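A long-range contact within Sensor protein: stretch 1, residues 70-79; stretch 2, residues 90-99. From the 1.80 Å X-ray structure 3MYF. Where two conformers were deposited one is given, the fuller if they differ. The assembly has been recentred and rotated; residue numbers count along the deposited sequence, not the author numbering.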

ATOM      1  N   THR A  70       2.502  -5.754  17.531  1.00 30.52           N
ATOM      2  CA  THR A  70       3.946  -5.704  17.793  1.00 29.62           C
ATOM      3  C   THR A  70       4.636  -4.764  16.816  1.00 28.46           C
ATOM      4  O   THR A  70       5.464  -3.932  17.236  1.00 28.86           O
ATOM      5  N   THR A  71       4.258  -4.862  15.539  1.00 27.38           N
ATOM      6  CA  THR A  71       4.730  -3.936  14.507  1.00 26.34           C
ATOM      7  C   THR A  71       4.435  -2.497  14.902  1.00 27.64           C
ATOM      8  O   THR A  71       5.320  -1.629  14.811  1.00 27.38           O
ATOM      9  N   GLN A  72       3.197  -2.244  15.326  1.00 29.57           N
ATOM     10  CA  GLN A  72       2.770  -0.905  15.683  1.00 30.36           C
ATOM     11  C   GLN A  72       3.636  -0.325  16.798  1.00 28.83           C
ATOM     12  O   GLN A  72       4.091   0.815  16.693  1.00 28.72           O
ATOM     13  N   ARG A  73       3.864  -1.127  17.840  1.00 27.80           N
ATOM     14  CA  ARG A  73       4.644  -0.710  18.994  0.50 26.98           C
ATOM     15  C   ARG A  73       6.085  -0.423  18.595  1.00 26.60           C
ATOM     16  O   ARG A  73       6.653   0.623  18.950  1.00 26.49           O
ATOM     17  N   LEU A  74       6.677  -1.367  17.870  1.00 25.56           N
ATOM     18  CA  LEU A  74       8.083  -1.234  17.458  1.00 26.26           C
ATOM     19  C   LEU A  74       8.268  -0.004  16.578  1.00 26.89           C
ATOM     20  O   LEU A  74       9.234   0.761  16.778  1.00 28.08           O
ATOM     21  N   CYS A  75       7.340   0.217  15.641  1.00 26.03           N
ATOM     22  CA  CYS A  75       7.398   1.418  14.783  1.00 28.07           C
ATOM     23  C   CYS A  75       7.259   2.695  15.607  1.00 28.75           C
ATOM     24  O   CYS A  75       7.953   3.668  15.345  1.00 29.35           O
ATOM     25  N   GLN A  76       6.386   2.674  16.615  1.00 28.35           N
ATOM     26  CA  GLN A  76       6.222   3.832  17.493  1.00 30.25           C
ATOM     27  C   GLN A  76       7.532   4.173  18.240  1.00 29.45           C
ATOM     28  O   GLN A  76       7.943   5.330  18.233  1.00 30.67           O
ATOM     29  N   GLU A  77       8.156   3.174  18.875  1.00 32.36           N
ATOM     30  CA  GLU A  77       9.409   3.377  19.638  1.00 32.53           C
ATOM     31  C   GLU A  77      10.523   3.890  18.716  1.00 30.92           C
ATOM     32  O   GLU A  77      11.246   4.846  19.054  1.00 30.68           O
ATOM     33  N   ILE A  78      10.643   3.252  17.552  1.00 29.07           N
ATOM     34  CA  ILE A  78      11.702   3.574  16.594  1.00 29.29           C
ATOM     35  C   ILE A  78      11.484   4.976  16.019  1.00 28.52           C
ATOM     36  O   ILE A  78      12.398   5.814  16.074  1.00 28.91           O
ATOM     37  N   GLU A  79      10.285   5.237  15.492  1.00 28.69           N
ATOM     38  CA  GLU A  79       9.961   6.563  14.963  1.00 29.67           C
ATOM     39  C   GLU A  79      10.176   7.677  15.976  1.00 29.94           C
ATOM     40  O   GLU A  79      10.841   8.654  15.651  1.00 30.92           O
ATOM     41  N   ASP A  90      22.081   3.099  17.555  1.00 32.95           N
ATOM     42  CA  ASP A  90      21.628   2.878  18.919  1.00 32.78           C
ATOM     43  C   ASP A  90      20.267   2.180  18.961  1.00 31.94           C
ATOM     44  O   ASP A  90      19.834   1.707  20.021  1.00 32.61           O
ATOM     45  N   LEU A  91      19.606   2.104  17.809  1.00 30.94           N
ATOM     46  CA  LEU A  91      18.296   1.466  17.722  1.00 31.22           C
ATOM     47  C   LEU A  91      18.380   0.080  17.111  1.00 31.14           C
ATOM     48  O   LEU A  91      17.348  -0.538  16.842  1.00 32.48           O
ATOM     49  N   GLU A  92      19.605  -0.416  16.917  1.00 32.16           N
ATOM     50  CA  GLU A  92      19.809  -1.725  16.287  1.00 34.32           C
ATOM     51  C   GLU A  92      18.967  -2.838  16.936  1.00 33.41           C
ATOM     52  O   GLU A  92      18.359  -3.612  16.213  1.00 34.66           O
ATOM     53  N   PRO A  93      18.938  -2.922  18.292  1.00 32.75           N
ATOM     54  CA  PRO A  93      18.125  -3.972  18.903  1.00 33.26           C
ATOM     55  C   PRO A  93      16.644  -3.914  18.458  1.00 32.86           C
ATOM     56  O   PRO A  93      16.071  -4.942  18.073  1.00 33.52           O
ATOM     57  N   GLU A  94      16.050  -2.725  18.482  1.00 30.86           N
ATOM     58  CA  GLU A  94      14.626  -2.567  18.103  1.00 29.61           C
ATOM     59  C   GLU A  94      14.402  -2.756  16.615  1.00 27.35           C
ATOM     60  O   GLU A  94      13.370  -3.319  16.195  1.00 25.65           O
ATOM     61  N   ILE A  95      15.361  -2.309  15.801  1.00 26.96           N
ATOM     62  CA  ILE A  95      15.215  -2.467  14.349  1.00 25.61           C
ATOM     63  C   ILE A  95      15.316  -3.935  13.958  1.00 25.55           C
ATOM     64  O   ILE A  95      14.527  -4.428  13.118  1.00 25.10           O
ATOM     65  N   LEU A  96      16.249  -4.652  14.587  1.00 27.36           N
ATOM     66  CA  LEU A  96      16.404  -6.093  14.343  1.00 28.44           C
ATOM     67  C   LEU A  96      15.153  -6.854  14.777  1.00 28.23           C
ATOM     68  O   LEU A  96      14.707  -7.801  14.096  1.00 29.03           O
ATOM     69  N   GLU A  97      14.600  -6.452  15.921  1.00 28.49           N
ATOM     70  CA  GLU A  97      13.373  -7.042  16.417  1.00 29.20           C
ATOM     71  C   GLU A  97      12.239  -6.744  15.434  1.00 27.97           C
ATOM     72  O   GLU A  97      11.378  -7.596  15.194  1.00 29.95           O
ATOM     73  N   LEU A  98      12.222  -5.528  14.902  1.00 25.63           N
ATOM     74  CA  LEU A  98      11.192  -5.172  13.922  1.00 25.34           C
ATOM     75  C   LEU A  98      11.301  -6.002  12.649  1.00 26.02           C
ATOM     76  O   LEU A  98      10.273  -6.491  12.124  1.00 27.62           O
ATOM     77  N   LEU A  99      12.524  -6.173  12.147  1.00 30.09           N
ATOM     78  CA  LEU A  99      12.718  -6.982  10.927  1.00 29.61           C
ATOM     79  C   LEU A  99      12.227  -8.403  11.128  1.00 29.93           C
ATOM     80  O   LEU A  99      11.544  -8.956  10.262  1.00 29.67           O
TER

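What holds the two helices together? They run nearly antiparallel, at 153°, with axes 9.8 Å apart at closest approach, and Leu98 is a knob set into the first helix. With chi1 t and chi2 p, its side chain sits among Thr71, Leu74, Cys75 and Ile78. Leu98 CD1 lies 4.0 Å from Leu74 CB, 4.2 Å from Cys75 SG and 4.3 Å from Thr71 CG2, while Leu98 CD2 turns to Ile78 CD1 at 3.9 Å.

How do Leu74 and Ile78, one helical turn apart, meet the second helix? Leu74 points toward it in the m, t rotamer, which lays its CD1 3.7 Å from Leu98 CA and its CD2 3.7 Å from Glu97 OE1. Ile78 leaves its backbone sideways, yet chi1 m and chi2 t extend CD1 across the gap. There Ile78 CD1 reaches Glu94 O at 3.6 Å and Ile95 CG1 at 4.0 Å. Ile78 also has the largest area covered by the other stretch.

What packs near the start of the second helix? Leu91, at the N-cap position, points toward the first helix with chi1 m and chi2 t, and its CD1 approaches Ile78 CG2 at 4.4 Å. Glu94, its chi2 between wells at 95°, also points in; its CB packs 3.8 Å from Ile78 CG1.

How are the charges at the margin accommodated? Glu77 (m, t) and Glu97 (t, t) both point in, and the extended Glu97 carries its carboxylate out to Arg73. Arg73 (t, t, p) starts sideways, but its end nears Glu97: NH1 makes a long salt bridge to Glu97 OE2, at 3.7 Å, which water 1 also bridges, accepting from Arg73 NH1 and donating to Glu97 OE2. Within the first helix, Arg73 NH2 forms a hydrogen-bonded salt bridge to Glu77 OE1 at 2.8 Å. Water 2 donates to Glu97 OE1 and, weakly, to Glu77 OE2.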

ATOM      1  CB  THR A  70       4.586  -7.116  17.816  1.00 29.93           C
ATOM      2  OG1 THR A  70       4.007  -7.869  18.887  1.00 30.86           O
ATOM      3  CG2 THR A  70       6.106  -7.049  18.032  1.00 30.91           C
ATOM      4  CB  THR A  71       4.092  -4.251  13.140  1.00 26.02           C
ATOM      5  OG1 THR A  71       4.454  -5.578  12.720  1.00 26.27           O
ATOM      6  CG2 THR A  71       4.532  -3.279  12.085  1.00 25.90           C
ATOM      7  CB  GLN A  72       1.292  -0.870  16.090  1.00 32.69           C
ATOM      8  CG  GLN A  72       0.779   0.544  16.378  1.00 35.60           C
ATOM      9  CD  GLN A  72      -0.604   0.568  17.011  1.00 42.19           C
ATOM     10  OE1 GLN A  72      -0.898  -0.195  17.935  1.00 44.01           O
ATOM     11  NE2 GLN A  72      -1.454   1.464  16.530  1.00 43.02           N
ATOM     12  CB  ARG A  73       4.623  -1.792  20.069  0.50 27.62           C
ATOM     13  CG  ARG A  73       5.605  -1.534  21.215  0.50 27.20           C
ATOM     14  CD  ARG A  73       5.434  -2.538  22.309  0.50 29.13           C
ATOM     15  NE  ARG A  73       5.883  -3.872  21.928  0.50 30.25           N
ATOM     16  CZ  ARG A  73       7.154  -4.261  21.906  0.50 29.16           C
ATOM     17  NH1 ARG A  73       7.455  -5.505  21.569  0.50 30.06           N
ATOM     18  NH2 ARG A  73       8.123  -3.407  22.207  0.50 28.16           N
ATOM     19  CB  LEU A  74       8.577  -2.518  16.773  1.00 25.92           C
ATOM     20  CG  LEU A  74       8.759  -3.729  17.737  1.00 28.15           C
ATOM     21  CD1 LEU A  74       9.123  -4.974  16.963  1.00 29.09           C
ATOM     22  CD2 LEU A  74       9.813  -3.503  18.842  1.00 30.37           C
ATOM     23  CB  CYS A  75       6.358   1.385  13.658  1.00 29.02           C
ATOM     24  SG  CYS A  75       6.751   0.220  12.351  1.00 31.41           S
ATOM     25  CB  GLN A  76       5.066   3.626  18.480  1.00 30.31           C
ATOM     26  CG  GLN A  76       4.579   4.897  19.182  1.00 36.11           C
ATOM     27  CD  GLN A  76       5.482   5.365  20.322  1.00 37.98           C
ATOM     28  OE1 GLN A  76       6.113   4.557  21.027  1.00 36.15           O
ATOM     29  NE2 GLN A  76       5.536   6.685  20.519  1.00 42.04           N
ATOM     30  CB  GLU A  77       9.887   2.062  20.255  1.00 35.31           C
ATOM     31  CG  GLU A  77       9.005   1.409  21.314  1.00 39.72           C
ATOM     32  CD  GLU A  77       9.419  -0.039  21.563  1.00 44.91           C
ATOM     33  OE1 GLU A  77       8.807  -0.687  22.432  1.00 49.30           O
ATOM     34  OE2 GLU A  77      10.351  -0.539  20.871  1.00 47.13           O
ATOM     35  CB  ILE A  78      11.844   2.500  15.470  1.00 28.78           C
ATOM     36  CG1 ILE A  78      12.322   1.162  16.067  1.00 30.59           C
ATOM     37  CG2 ILE A  78      12.845   2.968  14.408  1.00 30.35           C
ATOM     38  CD1 ILE A  78      12.124  -0.077  15.173  1.00 31.77           C
ATOM     39  CB  GLU A  79       8.537   6.649  14.391  1.00 30.71           C
ATOM     40  CG  GLU A  79       8.224   8.009  13.760  1.00 31.82           C
ATOM     41  CD  GLU A  79       6.982   8.029  12.897  1.00 33.68           C
ATOM     42  OE1 GLU A  79       6.269   7.002  12.810  1.00 32.78           O
ATOM     43  OE2 GLU A  79       6.732   9.082  12.278  1.00 35.66           O
ATOM     44  CB  ASP A  90      21.590   4.192  19.688  1.00 34.39           C
ATOM     45  CG  ASP A  90      22.988   4.748  19.978  1.00 36.19           C
ATOM     46  OD1 ASP A  90      24.025   4.131  19.602  1.00 36.61           O
ATOM     47  OD2 ASP A  90      23.039   5.822  20.585  1.00 38.21           O
ATOM     48  CB  LEU A  91      17.301   2.341  16.946  1.00 32.13           C
ATOM     49  CG  LEU A  91      16.879   3.646  17.612  1.00 33.95           C
ATOM     50  CD1 LEU A  91      16.271   4.609  16.603  1.00 34.73           C
ATOM     51  CD2 LEU A  91      15.927   3.392  18.758  1.00 37.06           C
ATOM     52  CB  GLU A  92      21.296  -2.122  16.217  1.00 36.14           C
ATOM     53  CG  GLU A  92      21.528  -3.427  15.442  1.00 40.83           C
ATOM     54  CD  GLU A  92      22.942  -3.991  15.588  1.00 46.69           C
ATOM     55  OE1 GLU A  92      23.317  -4.880  14.784  1.00 49.96           O
ATOM     56  OE2 GLU A  92      23.679  -3.554  16.505  1.00 47.46           O
ATOM     57  CB  PRO A  93      18.270  -3.690  20.411  1.00 34.13           C
ATOM     58  CG  PRO A  93      19.635  -3.063  20.524  1.00 35.11           C
ATOM     59  CD  PRO A  93      19.676  -2.155  19.322  1.00 33.27           C
ATOM     60  CB  GLU A  94      14.080  -1.194  18.537  1.00 31.75           C
ATOM     61  CG  GLU A  94      13.974  -1.014  20.042  1.00 37.83           C
ATOM     62  CD  GLU A  94      15.177  -0.321  20.677  1.00 42.97           C
ATOM     63  OE1 GLU A  94      16.302  -0.334  20.118  1.00 41.97           O
ATOM     64  OE2 GLU A  94      14.991   0.228  21.772  1.00 49.30           O
ATOM     65  CB  ILE A  95      16.217  -1.583  13.578  1.00 27.94           C
ATOM     66  CG1 ILE A  95      15.831  -0.112  13.760  1.00 27.70           C
ATOM     67  CG2 ILE A  95      16.269  -1.988  12.101  1.00 27.86           C
ATOM     68  CD1 ILE A  95      16.970   0.882  13.433  1.00 28.78           C
ATOM     69  CB  LEU A  96      17.658  -6.669  15.036  1.00 30.74           C
ATOM     70  CG  LEU A  96      19.048  -6.356  14.450  1.00 32.07           C
ATOM     71  CD1 LEU A  96      20.181  -6.887  15.341  1.00 35.87           C
ATOM     72  CD2 LEU A  96      19.229  -6.878  13.014  1.00 35.03           C
ATOM     73  CB  GLU A  97      13.019  -6.467  17.773  1.00 31.47           C
ATOM     74  CG  GLU A  97      11.908  -7.222  18.480  1.00 35.84           C
ATOM     75  CD  GLU A  97      11.582  -6.624  19.833  1.00 40.80           C
ATOM     76  OE1 GLU A  97      12.360  -5.738  20.292  1.00 43.38           O
ATOM     77  OE2 GLU A  97      10.566  -7.048  20.435  1.00 42.80           O
ATOM     78  CB  LEU A  98      11.199  -3.691  13.582  1.00 24.42           C
ATOM     79  CG  LEU A  98      10.221  -3.281  12.460  1.00 25.56           C
ATOM     80  CD1 LEU A  98       8.742  -3.385  12.887  1.00 27.98           C
ATOM     81  CD2 LEU A  98      10.566  -1.867  12.035  1.00 23.30           C
ATOM     82  CB  LEU A  99      14.189  -6.995  10.505  1.00 31.48           C
ATOM     83  CG  LEU A  99      14.678  -5.688   9.883  1.00 32.23           C
ATOM     84  CD1 LEU A  99      16.212  -5.694   9.778  1.00 35.69           C
ATOM     85  CD2 LEU A  99      14.030  -5.471   8.524  1.00 34.71           C
TER
HETATM   86  O   HOH W   1       9.994  -5.403  22.293  1.00 48.84           O
HETATM   87  O   HOH W   2      11.620  -3.466  21.883  1.00 40.09           O